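Local coordinates for lipid binding protein (PDB 5H0Q) that binds membrane lipids, probably recognising the complex of sphingomyelin with cholesterol at the surface of lipid domains, at residues Gln43-Gln48 against Leu62-Asn67; Glu79-His84 against Tyr162-Leu167; Ser142-Glu147 against Val196-Ser201. All coordinates share one frame; numbering follows the deposited sequence.

Contact 1 of 3, residues Gln43-Gln48 against Leu62-Asn67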
loop_
_atom_site.group_PDB
_atom_site.type_symbol
_atom_site.label_atom_id
_atom_site.label_comp_id
_atom_site.label_asym_id
_atom_site.label_seq_id
_atom_site.Cartn_x
_atom_site.Cartn_y
_atom_site.Cartn_z
ATOM N N GLN A 43 -7.778 13.554 2.433
ATOM C CA GLN A 43 -6.833 14.078 1.456
ATOM C C GLN A 43 -6.380 12.975 0.520
ATOM O O GLN A 43 -6.277 13.176 -0.694
ATOM C CB GLN A 43 -5.629 14.715 2.142
ATOM C CG GLN A 43 -5.882 16.059 2.810
ATOM C CD GLN A 43 -4.586 16.802 3.074
ATOM O OE1 GLN A 43 -3.603 16.216 3.526
ATOM N NE2 GLN A 43 -4.570 18.086 2.762
ATOM N N ALA A 44 -6.093 11.794 1.067
ATOM C CA ALA A 44 -5.692 10.693 0.210
ATOM C C ALA A 44 -6.826 10.287 -0.728
ATOM O O ALA A 44 -6.602 10.039 -1.921
ATOM C CB ALA A 44 -5.233 9.504 1.061
ATOM N N GLU A 45 -8.055 10.209 -0.206
ATOM C CA GLU A 45 -9.197 9.895 -1.064
ATOM C C GLU A 45 -9.424 10.982 -2.111
ATOM O O GLU A 45 -9.720 10.680 -3.267
ATOM C CB GLU A 45 -10.453 9.690 -0.217
ATOM C CG GLU A 45 -10.342 8.534 0.751
ATOM C CD GLU A 45 -11.621 8.229 1.503
ATOM O OE1 GLU A 45 -12.612 8.971 1.350
ATOM O OE2 GLU A 45 -11.625 7.230 2.251
ATOM N N LYS A 46 -9.252 12.250 -1.743
ATOM C CA LYS A 46 -9.367 13.319 -2.736
ATOM C C LYS A 46 -8.367 13.121 -3.875
ATOM O O LYS A 46 -8.687 13.368 -5.045
ATOM C CB LYS A 46 -9.162 14.676 -2.061
ATOM C CG LYS A 46 -9.306 15.874 -2.963
ATOM C CD LYS A 46 -8.917 17.134 -2.216
ATOM C CE LYS A 46 -9.212 18.378 -3.043
ATOM N NZ LYS A 46 -8.857 19.622 -2.313
ATOM N N ARG A 47 -7.147 12.673 -3.554
ATOM C CA ARG A 47 -6.167 12.427 -4.608
ATOM C C ARG A 47 -6.555 11.220 -5.456
ATOM O O ARG A 47 -6.377 11.235 -6.685
ATOM C CB ARG A 47 -4.776 12.226 -3.997
ATOM C CG ARG A 47 -3.679 11.939 -5.013
ATOM C CD ARG A 47 -3.573 13.080 -6.032
ATOM N NE ARG A 47 -2.369 12.960 -6.845
ATOM C CZ ARG A 47 -2.182 13.591 -8.001
ATOM N NH1 ARG A 47 -3.113 14.384 -8.497
ATOM N NH2 ARG A 47 -1.056 13.417 -8.671
ATOM N N GLN A 48 -7.079 10.158 -4.833
ATOM C CA GLN A 48 -7.595 9.044 -5.631
ATOM C C GLN A 48 -8.646 9.535 -6.622
ATOM O O GLN A 48 -8.650 9.121 -7.790
ATOM C CB GLN A 48 -8.192 7.968 -4.732
ATOM C CG GLN A 48 -7.159 7.131 -3.960
ATOM C CD GLN A 48 -7.813 6.209 -2.971
ATOM O OE1 GLN A 48 -8.493 6.663 -2.056
ATOM N NE2 GLN A 48 -7.600 4.916 -3.124
ATOM N N LEU A 62 -6.471 2.883 -8.185
ATOM C CA LEU A 62 -6.179 4.153 -7.532
ATOM C C LEU A 62 -5.774 3.767 -6.109
ATOM O O LEU A 62 -6.631 3.469 -5.277
ATOM C CB LEU A 62 -7.375 5.100 -7.517
ATOM C CG LEU A 62 -7.971 5.706 -8.789
ATOM C CD1 LEU A 62 -6.929 6.016 -9.833
ATOM C CD2 LEU A 62 -9.029 4.780 -9.352
ATOM N N VAL A 63 -4.472 3.724 -5.844
ATOM C CA VAL A 63 -3.939 3.074 -4.649
ATOM C C VAL A 63 -3.627 4.110 -3.594
ATOM O O VAL A 63 -2.895 5.068 -3.867
ATOM C CB VAL A 63 -2.669 2.270 -4.952
ATOM C CG1 VAL A 63 -2.159 1.624 -3.666
ATOM C CG2 VAL A 63 -2.937 1.220 -6.005
ATOM N N ARG A 64 -4.171 3.924 -2.389
ATOM C CA ARG A 64 -3.730 4.693 -1.229
ATOM C C ARG A 64 -3.064 3.734 -0.247
ATOM O O ARG A 64 -3.553 2.624 -0.022
ATOM C CB ARG A 64 -4.874 5.452 -0.573
ATOM C CG ARG A 64 -6.004 4.643 0.050
ATOM C CD ARG A 64 -7.012 5.592 0.732
ATOM N NE ARG A 64 -8.030 4.867 1.483
ATOM C CZ ARG A 64 -9.243 4.555 1.055
ATOM N NH1 ARG A 64 -9.672 4.941 -0.144
ATOM N NH2 ARG A 64 -10.041 3.857 1.850
ATOM N N VAL A 65 -1.985 4.190 0.378
ATOM C CA VAL A 65 -1.163 3.375 1.281
ATOM C C VAL A 65 -1.009 4.142 2.578
ATOM O O VAL A 65 -0.554 5.287 2.548
ATOM C CB VAL A 65 0.225 3.117 0.673
ATOM C CG1 VAL A 65 1.072 2.307 1.640
ATOM C CG2 VAL A 65 0.110 2.480 -0.683
ATOM N N TYR A 66 -1.329 3.508 3.720
ATOM C CA TYR A 66 -1.168 4.126 5.030
ATOM C C TYR A 66 -0.154 3.316 5.823
ATOM O O TYR A 66 -0.335 2.108 6.009
ATOM C CB TYR A 66 -2.480 4.210 5.824
ATOM C CG TYR A 66 -2.370 5.031 7.073
ATOM C CD1 TYR A 66 -2.002 6.363 7.010
ATOM C CD2 TYR A 66 -2.616 4.472 8.328
ATOM C CE1 TYR A 66 -1.928 7.138 8.156
ATOM C CE2 TYR A 66 -2.537 5.241 9.469
ATOM C CZ TYR A 66 -2.179 6.556 9.377
ATOM O OH TYR A 66 -2.115 7.343 10.484
ATOM N N ASN A 67 0.879 3.988 6.320
ATOM C CA ASN A 67 1.907 3.352 7.150
ATOM C C ASN A 67 1.606 3.625 8.612
ATOM O O ASN A 67 1.758 4.756 9.081
ATOM C CB ASN A 67 3.291 3.864 6.776
ATOM C CG ASN A 67 4.376 3.304 7.693
ATOM O OD1 ASN A 67 4.138 2.341 8.405
ATOM N ND2 ASN A 67 5.527 3.945 7.710
#
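NH1 of R64 donates a hydrogen bond to OE1 of Q48 (2.8 Å, N-H...O angle 161°), which accepts it on a lone pair in the amide plane. The oxygen in turn lies close to the guanidinium plane, although the two flat groups stand at 90°. On the other branch of the amide, NE2 of Q48 donates to the backbone O of L62 (2.8 Å) from above that carbonyl's plane. R64 gets there with CG between its backbone N and carbonyl carbon (chi1 64°) and a chain extended to NE, and its CD comes within 3.3 Å of Q48 OE1. OE2 of E45 lies above one guanidinium face, toward its rim, 3.7 Å from NH2 of R64, a long salt bridge of charges alone; the same OE2 is hydrogen-bonded to NE2 of Q41. L62 packs its CG 3.6 Å from the backbone O of Q48, and A44 brings CB against CD of R64. With both ends of the Q48 amide bonded, its rotation is fixed, and the R64 charge, which also meets E197, is probably stabilised by the acidic groups around it.

Contact 2 of 3, residues Glu79-His84 against Tyr162-Leu167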
loop_
_atom_site.group_PDB
_atom_site.type_symbol
_atom_site.label_atom_id
_atom_site.label_comp_id
_atom_site.label_asym_id
_atom_site.label_seq_id
_atom_site.Cartn_x
_atom_site.Cartn_y
_atom_site.Cartn_z
ATOM N N GLU A 79 6.999 -3.051 -9.576
ATOM C CA GLU A 79 6.979 -3.908 -10.750
ATOM C C GLU A 79 5.608 -3.859 -11.410
ATOM O O GLU A 79 4.590 -4.004 -10.728
ATOM C CB GLU A 79 7.341 -5.342 -10.349
ATOM C CG GLU A 79 7.440 -6.325 -11.484
ATOM C CD GLU A 79 8.648 -6.102 -12.396
ATOM O OE1 GLU A 79 9.577 -5.363 -12.014
ATOM O OE2 GLU A 79 8.666 -6.686 -13.501
ATOM N N SER A 80 5.595 -3.641 -12.728
ATOM C CA SER A 80 4.391 -3.765 -13.555
ATOM C C SER A 80 4.371 -5.137 -14.204
ATOM O O SER A 80 5.257 -5.459 -15.004
ATOM C CB SER A 80 4.336 -2.709 -14.658
ATOM O OG SER A 80 4.279 -1.410 -14.125
ATOM N N PHE A 81 3.340 -5.917 -13.907
ATOM C CA PHE A 81 3.134 -7.163 -14.627
ATOM C C PHE A 81 2.291 -6.961 -15.877
ATOM O O PHE A 81 2.574 -7.557 -16.922
ATOM C CB PHE A 81 2.473 -8.197 -13.713
ATOM C CG PHE A 81 3.229 -8.461 -12.441
ATOM C CD1 PHE A 81 4.506 -8.970 -12.479
ATOM C CD2 PHE A 81 2.647 -8.220 -11.208
ATOM C CE1 PHE A 81 5.198 -9.223 -11.311
ATOM C CE2 PHE A 81 3.331 -8.470 -10.038
ATOM C CZ PHE A 81 4.609 -8.975 -10.090
ATOM N N ARG A 82 1.250 -6.136 -15.776
ATOM C CA ARG A 82 0.462 -5.695 -16.923
ATOM C C ARG A 82 0.168 -4.227 -16.698
ATOM O O ARG A 82 -0.251 -3.857 -15.605
ATOM C CB ARG A 82 -0.853 -6.472 -17.030
ATOM C CG ARG A 82 -0.682 -7.950 -17.110
ATOM C CD ARG A 82 -2.006 -8.679 -17.166
ATOM N NE ARG A 82 -1.773 -10.114 -17.135
ATOM C CZ ARG A 82 -2.056 -10.918 -16.116
ATOM N NH1 ARG A 82 -2.622 -10.464 -15.019
ATOM N NH2 ARG A 82 -1.768 -12.204 -16.200
ATOM N N GLY A 83 0.408 -3.397 -17.707
ATOM C CA GLY A 83 0.156 -1.978 -17.579
ATOM C C GLY A 83 1.387 -1.221 -17.122
ATOM O O GLY A 83 2.525 -1.659 -17.309
ATOM N N HIS A 84 1.151 -0.065 -16.508
ATOM C CA HIS A 84 2.239 0.824 -16.153
ATOM C C HIS A 84 1.774 1.775 -15.070
ATOM O O HIS A 84 0.573 2.005 -14.883
ATOM C CB HIS A 84 2.783 1.580 -17.374
ATOM C CG HIS A 84 1.820 2.549 -17.982
ATOM N ND1 HIS A 84 0.780 2.157 -18.794
ATOM C CD2 HIS A 84 1.766 3.899 -17.924
ATOM C CE1 HIS A 84 0.113 3.223 -19.197
ATOM N NE2 HIS A 84 0.690 4.294 -18.683
ATOM N N TYR A 162 5.694 -16.144 -10.229
ATOM C CA TYR A 162 4.924 -16.788 -9.170
ATOM C C TYR A 162 3.993 -15.793 -8.486
ATOM O O TYR A 162 2.831 -16.113 -8.205
ATOM C CB TYR A 162 5.863 -17.424 -8.146
ATOM C CG TYR A 162 5.133 -18.087 -7.004
ATOM C CD1 TYR A 162 4.366 -19.224 -7.219
ATOM C CD2 TYR A 162 5.216 -17.593 -5.711
ATOM C CE1 TYR A 162 3.697 -19.849 -6.176
ATOM C CE2 TYR A 162 4.545 -18.209 -4.662
ATOM C CZ TYR A 162 3.790 -19.334 -4.904
ATOM O OH TYR A 162 3.121 -19.950 -3.871
ATOM N N MET A 163 4.480 -14.588 -8.205
ATOM C CA MET A 163 3.605 -13.581 -7.603
ATOM C C MET A 163 2.446 -13.227 -8.526
ATOM O O MET A 163 1.310 -13.067 -8.067
ATOM C CB MET A 163 4.421 -12.344 -7.215
ATOM C CG MET A 163 5.512 -12.669 -6.166
ATOM S SD MET A 163 4.876 -13.623 -4.758
ATOM C CE MET A 163 3.587 -12.519 -4.147
ATOM N N LEU A 164 2.696 -13.122 -9.828
ATOM C CA LEU A 164 1.597 -12.863 -10.756
ATOM C C LEU A 164 0.599 -14.015 -10.754
ATOM O O LEU A 164 -0.620 -13.800 -10.799
ATOM C CB LEU A 164 2.153 -12.618 -12.151
ATOM C CG LEU A 164 1.151 -12.284 -13.254
ATOM C CD1 LEU A 164 0.317 -11.044 -12.906
ATOM C CD2 LEU A 164 1.903 -12.084 -14.543
ATOM N N HIS A 165 1.094 -15.252 -10.659
ATOM C CA HIS A 165 0.199 -16.401 -10.562
ATOM C C HIS A 165 -0.694 -16.305 -9.333
ATOM O O HIS A 165 -1.887 -16.615 -9.399
ATOM C CB HIS A 165 1.007 -17.703 -10.513
ATOM C CG HIS A 165 0.183 -18.893 -10.132
ATOM N ND1 HIS A 165 0.433 -19.644 -9.004
ATOM C CD2 HIS A 165 -0.910 -19.439 -10.714
ATOM C CE1 HIS A 165 -0.460 -20.612 -8.917
ATOM N NE2 HIS A 165 -1.285 -20.513 -9.944
ATOM N N LEU A 166 -0.133 -15.893 -8.196
ATOM C CA LEU A 166 -0.950 -15.687 -7.005
ATOM C C LEU A 166 -1.980 -14.591 -7.235
ATOM O O LEU A 166 -3.129 -14.705 -6.791
ATOM C CB LEU A 166 -0.060 -15.345 -5.802
ATOM C CG LEU A 166 0.844 -16.473 -5.279
ATOM C CD1 LEU A 166 1.669 -15.940 -4.101
ATOM C CD2 LEU A 166 0.006 -17.686 -4.886
ATOM N N LEU A 167 -1.591 -13.529 -7.947
ATOM C CA LEU A 167 -2.522 -12.436 -8.210
ATOM C C LEU A 167 -3.644 -12.869 -9.140
ATOM O O LEU A 167 -4.798 -12.459 -8.952
ATOM C CB LEU A 167 -1.769 -11.236 -8.784
ATOM C CG LEU A 167 -0.991 -10.420 -7.745
ATOM C CD1 LEU A 167 -0.007 -9.442 -8.396
ATOM C CD2 LEU A 167 -1.943 -9.664 -6.798
#
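A classic beta bulge puts F81 and R82 side by side, both facing A115 of strand 114-121; F81 points at helix 160-169, and R82 reaches it with its guanidinium. The chain turns a corner at F81, and the contact is made where the helix packs beside this corner of the antiparallel sheet. L164 is the bump common to both side chains. Its CG is anti to the backbone N (chi1 -178°), and its CD1 lies 3.7 Å from CB of F81, while CD2 reaches the same CB at 4.0 Å. The F81 and L164 side chains run side by side, pointing opposite ways, and CB of L164 stands 4.3 Å above one face of the F81 ring, displaced toward the rim. One helical turn on, L167 crosses F81 at about a right angle and sets its CD1 3.8 Å from CE2 of F81. M163 adds a looser touch through CB, at 4.4 Å from CZ of F81; W155 of helix 153-156 also touches the F81 side chain. No hydrogen bond spans the two segments. R82 runs extended from CG to NE across L164, and its NH2 forms a salt bridge with D168. L164 packs against a guanidinium that D168 of the same helix also holds: CD1 of L164 lies over one guanidinium face, 3.7 Å from NH1 of R82.

Contact 3 of 3, residues Ser142-Glu147 against Val196-Ser201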
loop_
_atom_site.group_PDB
_atom_site.type_symbol
_atom_site.label_atom_id
_atom_site.label_comp_id
_atom_site.label_asym_id
_atom_site.label_seq_id
_atom_site.Cartn_x
_atom_site.Cartn_y
_atom_site.Cartn_z
ATOM N N SER A 142 -11.745 -7.995 -9.569
ATOM C CA SER A 142 -10.574 -7.295 -9.054
ATOM C C SER A 142 -9.988 -8.037 -7.861
ATOM O O SER A 142 -10.722 -8.558 -7.009
ATOM C CB SER A 142 -10.945 -5.886 -8.625
ATOM O OG SER A 142 -11.676 -5.209 -9.646
ATOM N N GLN A 143 -8.653 -8.036 -7.784
ATOM C CA GLN A 143 -7.912 -8.781 -6.766
ATOM C C GLN A 143 -6.875 -7.899 -6.091
ATOM O O GLN A 143 -6.314 -6.985 -6.706
ATOM C CB GLN A 143 -7.205 -10.018 -7.367
ATOM C CG GLN A 143 -8.152 -11.003 -8.060
ATOM C CD GLN A 143 -9.170 -11.603 -7.115
ATOM O OE1 GLN A 143 -8.872 -11.883 -5.950
ATOM N NE2 GLN A 143 -10.378 -11.821 -7.614
ATOM N N VAL A 144 -6.572 -8.229 -4.827
ATOM C CA VAL A 144 -5.546 -7.545 -4.051
ATOM C C VAL A 144 -4.830 -8.590 -3.201
ATOM O O VAL A 144 -5.419 -9.601 -2.820
ATOM C CB VAL A 144 -6.148 -6.430 -3.175
ATOM C CG1 VAL A 144 -7.050 -7.015 -2.124
ATOM C CG2 VAL A 144 -5.084 -5.567 -2.568
ATOM N N LEU A 145 -3.549 -8.336 -2.904
ATOM C CA LEU A 145 -2.734 -9.314 -2.191
ATOM C C LEU A 145 -1.652 -8.611 -1.399
ATOM O O LEU A 145 -0.908 -7.801 -1.960
ATOM C CB LEU A 145 -2.083 -10.277 -3.172
ATOM C CG LEU A 145 -1.168 -11.347 -2.561
ATOM C CD1 LEU A 145 -2.003 -12.335 -1.804
ATOM C CD2 LEU A 145 -0.356 -12.000 -3.647
ATOM N N VAL A 146 -1.530 -8.946 -0.113
ATOM C CA VAL A 146 -0.410 -8.469 0.685
ATOM C C VAL A 146 0.312 -9.678 1.265
ATOM O O VAL A 146 -0.303 -10.699 1.575
ATOM C CB VAL A 146 -0.818 -7.501 1.816
ATOM C CG1 VAL A 146 -1.353 -6.214 1.231
ATOM C CG2 VAL A 146 -1.856 -8.157 2.712
ATOM N N GLU A 147 1.628 -9.557 1.382
ATOM C CA GLU A 147 2.446 -10.546 2.094
ATOM C C GLU A 147 3.530 -9.817 2.857
ATOM O O GLU A 147 4.213 -8.963 2.284
ATOM C CB GLU A 147 3.093 -11.552 1.153
ATOM C CG GLU A 147 2.122 -12.561 0.605
ATOM C CD GLU A 147 2.782 -13.663 -0.222
ATOM O OE1 GLU A 147 4.017 -13.635 -0.395
ATOM O OE2 GLU A 147 2.036 -14.529 -0.729
ATOM N N VAL A 196 -8.045 1.132 -4.281
ATOM C CA VAL A 196 -7.301 0.126 -3.531
ATOM C C VAL A 196 -6.734 0.818 -2.307
ATOM O O VAL A 196 -6.265 1.957 -2.407
ATOM C CB VAL A 196 -6.182 -0.484 -4.392
ATOM C CG1 VAL A 196 -5.299 -1.417 -3.559
ATOM C CG2 VAL A 196 -6.773 -1.215 -5.543
ATOM N N GLU A 197 -6.764 0.129 -1.157
ATOM C CA GLU A 197 -6.156 0.627 0.074
ATOM C C GLU A 197 -5.265 -0.449 0.678
ATOM O O GLU A 197 -5.688 -1.595 0.836
ATOM C CB GLU A 197 -7.189 1.036 1.115
ATOM C CG GLU A 197 -6.580 1.577 2.443
ATOM C CD GLU A 197 -7.633 1.927 3.482
ATOM O OE1 GLU A 197 -8.275 0.995 3.991
ATOM O OE2 GLU A 197 -7.813 3.128 3.772
ATOM N N TYR A 198 -4.032 -0.075 1.006
ATOM C CA TYR A 198 -3.128 -0.909 1.795
ATOM C C TYR A 198 -2.888 -0.228 3.132
ATOM O O TYR A 198 -2.555 0.961 3.161
ATOM C CB TYR A 198 -1.800 -1.085 1.061
ATOM C CG TYR A 198 -1.924 -1.796 -0.246
ATOM C CD1 TYR A 198 -2.201 -3.157 -0.303
ATOM C CD2 TYR A 198 -1.825 -1.097 -1.445
ATOM C CE1 TYR A 198 -2.351 -3.811 -1.525
ATOM C CE2 TYR A 198 -1.956 -1.740 -2.664
ATOM C CZ TYR A 198 -2.230 -3.088 -2.703
ATOM O OH TYR A 198 -2.368 -3.748 -3.899
ATOM N N VAL A 199 -2.952 -1.002 4.218
ATOM C CA VAL A 199 -2.645 -0.494 5.547
ATOM C C VAL A 199 -1.642 -1.426 6.185
ATOM O O VAL A 199 -1.926 -2.621 6.333
ATOM C CB VAL A 199 -3.887 -0.412 6.430
ATOM C CG1 VAL A 199 -3.551 0.211 7.758
ATOM C CG2 VAL A 199 -4.954 0.391 5.716
ATOM N N TYR A 200 -0.544 -0.869 6.658
ATOM C CA TYR A 200 0.475 -1.634 7.384
ATOM C C TYR A 200 0.438 -1.213 8.846
ATOM O O TYR A 200 0.455 -0.005 9.138
ATOM C CB TYR A 200 1.843 -1.382 6.778
ATOM C CG TYR A 200 1.842 -1.384 5.284
ATOM C CD1 TYR A 200 1.228 -2.413 4.575
ATOM C CD2 TYR A 200 2.445 -0.363 4.579
ATOM C CE1 TYR A 200 1.205 -2.404 3.217
ATOM C CE2 TYR A 200 2.422 -0.342 3.207
ATOM C CZ TYR A 200 1.810 -1.362 2.529
ATOM O OH TYR A 200 1.773 -1.320 1.157
ATOM N N SER A 201 0.402 -2.192 9.766
ATOM C CA SER A 201 0.246 -1.884 11.179
ATOM C C SER A 201 1.137 -2.808 12.020
ATOM O O SER A 201 1.758 -3.734 11.503
ATOM C CB SER A 201 -1.216 -2.002 11.604
ATOM O OG SER A 201 -1.744 -3.281 11.289
#
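Y198 projects from strand 193-201 into the hollow between V144 and V146, two residues on the same side of strand 143-150. The ring meets V144 tip to tip: CG2 of V144, anti to the backbone N, comes to 3.4 Å from CE1 and 3.5 Å from OH of Y198. V146 instead passes alongside the tyrosine, heading the other way, with CG1 near the ring plane at the edge, 3.5 Å from CD1 of Y198. The two valine methyls thus straddle the CD1-CE1 side of the ring, one near its outer end and the other nearer its root. A second, looser bump is V196, whose CG1 lies 4.3 Å from CG2 of V144. The two segments run nearly parallel, 14° apart; their axes come to 9.1 Å, with no hydrogen bond between them. This is face-to-face packing of two sheets in a beta sandwich, with side chains filling the gap. The buried OH of Y198 is satisfied by a hydrogen bond with the backbone O of G131 on strand 126-134. An apolar ring flank against valines, ending in a satisfied hydroxyl, lets this buried tyrosine join the two sheets.

How the contacts relate
Contact 3 is the core of the three, its centre about 6 Å from the centre of the chain, all touching residues buried and apolar between its strands. Contacts 1 and 2 place helices on the two sheets that it brings together. Strands 60-68 and 193-201 are parallel neighbours, so contacts 1 and 3 share a sheet and meet through backbone bonds such as R64 N to V196 O (2.9 Å). L167 of helix 160-169 packs CD2 on CB of L145 in the other sheet, joining contacts 2 and 3. Contact 1 is buried yet polar; contact 2, partly buried, its centre about 15 Å from the chain's, relies on leucine and phenylalanine packing against an arginine. Contacts 1 and 2 do not touch.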